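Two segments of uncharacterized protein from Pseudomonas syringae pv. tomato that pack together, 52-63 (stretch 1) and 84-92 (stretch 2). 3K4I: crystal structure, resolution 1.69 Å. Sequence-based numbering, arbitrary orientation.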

# COMPACT_ATOMS: atom_id res chain seq x y z
N ARG C 52 -11.48 -10.98 -0.14
CA ARG C 52 -11.70 -11.36 1.25
C ARG C 52 -11.67 -12.87 1.34
O ARG C 52 -11.78 -13.56 0.33
CB ARG C 52 -13.04 -10.78 1.77
CG ARG C 52 -14.28 -11.31 1.06
CD ARG C 52 -15.55 -10.59 1.54
NE ARG C 52 -15.79 -10.70 2.98
CZ ARG C 52 -16.23 -11.80 3.60
NH1 ARG C 52 -16.49 -12.90 2.91
NH2 ARG C 52 -16.42 -11.80 4.91
N CYS C 53 -11.47 -13.40 2.53
CA CYS C 53 -11.59 -14.85 2.72
C CYS C 53 -12.02 -15.18 4.11
O CYS C 53 -11.73 -14.45 5.09
CB CYS C 53 -10.28 -15.62 2.39
SG CYS C 53 -8.84 -15.05 3.34
N VAL C 54 -12.67 -16.34 4.18
CA VAL C 54 -13.06 -16.99 5.42
C VAL C 54 -12.63 -18.44 5.34
O VAL C 54 -12.91 -19.14 4.36
CB VAL C 54 -14.60 -16.94 5.60
CG1 VAL C 54 -14.97 -17.56 6.93
CG2 VAL C 54 -15.07 -15.50 5.53
N GLY C 55 -11.95 -18.92 6.37
CA GLY C 55 -11.63 -20.37 6.37
C GLY C 55 -10.86 -20.76 7.61
O GLY C 55 -10.68 -19.95 8.54
N ILE C 56 -10.42 -22.01 7.64
CA ILE C 56 -9.80 -22.61 8.81
C ILE C 56 -8.30 -22.49 8.69
O ILE C 56 -7.75 -22.88 7.67
CB ILE C 56 -10.20 -24.10 8.87
CG1 ILE C 56 -11.73 -24.23 8.86
CG2 ILE C 56 -9.56 -24.78 10.06
CD1 ILE C 56 -12.48 -23.49 10.03
N ALA C 57 -7.65 -22.00 9.74
CA ALA C 57 -6.21 -21.79 9.70
C ALA C 57 -5.48 -23.12 9.53
O ALA C 57 -5.73 -24.06 10.28
CB ALA C 57 -5.74 -21.12 11.00
N PHE C 58 -4.56 -23.16 8.56
CA PHE C 58 -3.60 -24.21 8.43
C PHE C 58 -2.27 -23.47 8.57
O PHE C 58 -1.98 -22.58 7.75
CB PHE C 58 -3.69 -24.84 7.04
CG PHE C 58 -2.66 -25.90 6.79
CD1 PHE C 58 -3.02 -27.25 6.91
CD2 PHE C 58 -1.33 -25.56 6.50
CE1 PHE C 58 -2.10 -28.25 6.70
CE2 PHE C 58 -0.37 -26.57 6.31
CZ PHE C 58 -0.77 -27.93 6.39
N THR C 59 -1.54 -23.78 9.63
CA THR C 59 -0.37 -22.98 10.02
C THR C 59 0.93 -23.49 9.43
O THR C 59 1.14 -24.71 9.27
CB THR C 59 -0.25 -22.88 11.54
OG1 THR C 59 -0.25 -24.20 12.12
CG2 THR C 59 -1.41 -22.10 12.14
N VAL C 60 1.82 -22.57 9.11
CA VAL C 60 3.12 -22.92 8.53
C VAL C 60 4.14 -22.05 9.26
O VAL C 60 3.98 -20.83 9.30
CB VAL C 60 3.16 -22.54 7.03
CG1 VAL C 60 4.48 -22.97 6.40
CG2 VAL C 60 1.95 -23.15 6.28
N GLN C 61 5.17 -22.68 9.83
CA GLN C 61 6.24 -21.97 10.55
C GLN C 61 7.59 -22.19 9.86
O GLN C 61 7.97 -23.35 9.62
CB GLN C 61 6.32 -22.47 12.00
CG GLN C 61 7.49 -21.85 12.79
CD GLN C 61 7.26 -20.37 13.01
OE1 GLN C 61 8.05 -19.51 12.54
NE2 GLN C 61 6.16 -20.05 13.66
N TYR C 62 8.29 -21.10 9.56
CA TYR C 62 9.62 -21.12 8.91
C TYR C 62 10.70 -20.89 9.98
O TYR C 62 10.38 -20.55 11.13
CB TYR C 62 9.75 -20.05 7.81
CG TYR C 62 8.94 -20.41 6.59
CD1 TYR C 62 9.51 -21.07 5.50
CD2 TYR C 62 7.60 -20.09 6.54
CE1 TYR C 62 8.76 -21.44 4.39
CE2 TYR C 62 6.82 -20.43 5.43
CZ TYR C 62 7.43 -21.12 4.36
OH TYR C 62 6.65 -21.44 3.27
N GLN C 63 11.94 -21.15 9.60
CA GLN C 63 13.10 -21.01 10.50
C GLN C 63 14.33 -20.71 9.66
O GLN C 63 14.31 -20.86 8.44
CB GLN C 63 13.30 -22.28 11.33
CG GLN C 63 13.77 -23.49 10.49
CD GLN C 63 13.85 -24.81 11.24
OE1 GLN C 63 13.85 -25.86 10.62
NE2 GLN C 63 13.96 -24.76 12.57
N GLY C 84 -10.84 -25.58 2.03
CA GLY C 84 -11.53 -24.70 2.97
C GLY C 84 -10.58 -24.04 3.93
O GLY C 84 -11.01 -23.25 4.79
N SER C 85 -9.29 -24.34 3.76
CA SER C 85 -8.26 -23.74 4.62
C SER C 85 -7.93 -22.33 4.21
O SER C 85 -7.98 -21.99 3.03
CB SER C 85 -6.98 -24.54 4.54
OG SER C 85 -7.16 -25.85 5.05
N VAL C 86 -7.54 -21.51 5.20
CA VAL C 86 -6.75 -20.30 4.95
C VAL C 86 -5.35 -20.60 5.49
O VAL C 86 -5.22 -20.94 6.64
CB VAL C 86 -7.36 -19.11 5.71
CG1 VAL C 86 -6.45 -17.90 5.71
CG2 VAL C 86 -8.75 -18.74 5.12
N ILE C 87 -4.31 -20.48 4.66
CA ILE C 87 -2.95 -20.81 5.04
C ILE C 87 -2.42 -19.60 5.79
O ILE C 87 -2.59 -18.48 5.32
CB ILE C 87 -2.08 -21.11 3.79
CG1 ILE C 87 -2.48 -22.45 3.16
CG2 ILE C 87 -0.55 -21.07 4.18
CD1 ILE C 87 -1.86 -22.79 1.75
N VAL C 88 -1.82 -19.82 6.96
CA VAL C 88 -1.29 -18.71 7.76
C VAL C 88 0.16 -19.05 7.94
O VAL C 88 0.47 -20.04 8.60
CB VAL C 88 -1.98 -18.55 9.12
CG1 VAL C 88 -1.34 -17.37 9.92
CG2 VAL C 88 -3.48 -18.33 8.93
N SER C 89 1.04 -18.24 7.34
CA SER C 89 2.46 -18.54 7.23
C SER C 89 3.24 -17.53 8.01
O SER C 89 3.04 -16.32 7.83
CB SER C 89 2.92 -18.52 5.77
OG SER C 89 2.42 -19.65 5.09
N SER C 90 4.14 -18.02 8.83
CA SER C 90 4.95 -17.12 9.67
C SER C 90 6.43 -17.29 9.38
O SER C 90 6.99 -18.37 9.53
CB SER C 90 4.59 -17.28 11.16
OG SER C 90 5.27 -16.30 11.95
N ASN C 91 7.05 -16.18 8.97
CA ASN C 91 8.45 -16.16 8.57
C ASN C 91 9.17 -15.00 9.26
O ASN C 91 9.99 -14.26 8.64
CB ASN C 91 8.56 -16.07 7.04
CG ASN C 91 9.99 -16.21 6.53
OD1 ASN C 91 10.81 -16.94 7.13
ND2 ASN C 91 10.31 -15.50 5.45
N SER C 92 8.85 -14.82 10.55
CA SER C 92 9.51 -13.83 11.40
C SER C 92 9.40 -12.40 10.86
O SER C 92 10.33 -11.56 11.04
CB SER C 92 10.98 -14.20 11.57
OG SER C 92 11.11 -15.47 12.17
O HOH W 1 4.02 -20.43 2.87
O HOH W 2 10.98 -17.58 10.58

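The two segments are neighbouring parallel strands of one β-sheet, held by a continuous ladder of seven backbone hydrogen bonds, with mostly small, β-branched and aromatic side chains on its faces. In stretch 1, Ile 56, Phe 58 and Val 60 each serve as both donor and acceptor: Ile 56 N reaches Gly 84 O at 3.2 Å, Val 86 N returns to Ile 56 O at 2.8 Å, and the alternation runs on through Phe 58 and Val 60 until Tyr 62 ends the ladder as a donor, its N 3.0 Å from Ser 90 O. Ile 56, Phe 58 and Val 60 thus straddle Ser 85, Ile 87 and Ser 89, the hallmark of parallel pairing. CA-H...O contacts, such as Ala 57 CA to Val 86 O at 3.3 Å, reinforce the ladder.

On one face lie Ala 57, Thr 59, Val 86 and Val 88; Ala 57 CB packs 4.1 Å from Val 88 CG2. The other carries Phe 58, Val 60, Ile 87 and Ser 89, where Val 60 CG2 meets Ile 87 CG2 at 3.9 Å. β-Branched residues suit these extended backbones.

Gly 55 leaves room for its neighbours: a CB there would lie 2.5 Å from Gly 84 O and 2.9 Å from Val 86 CG2. At the far end, a water bridges Tyr 62 OH and Ser 89 OG, 2.8 Å from each, satisfying polar groups of two buried residues.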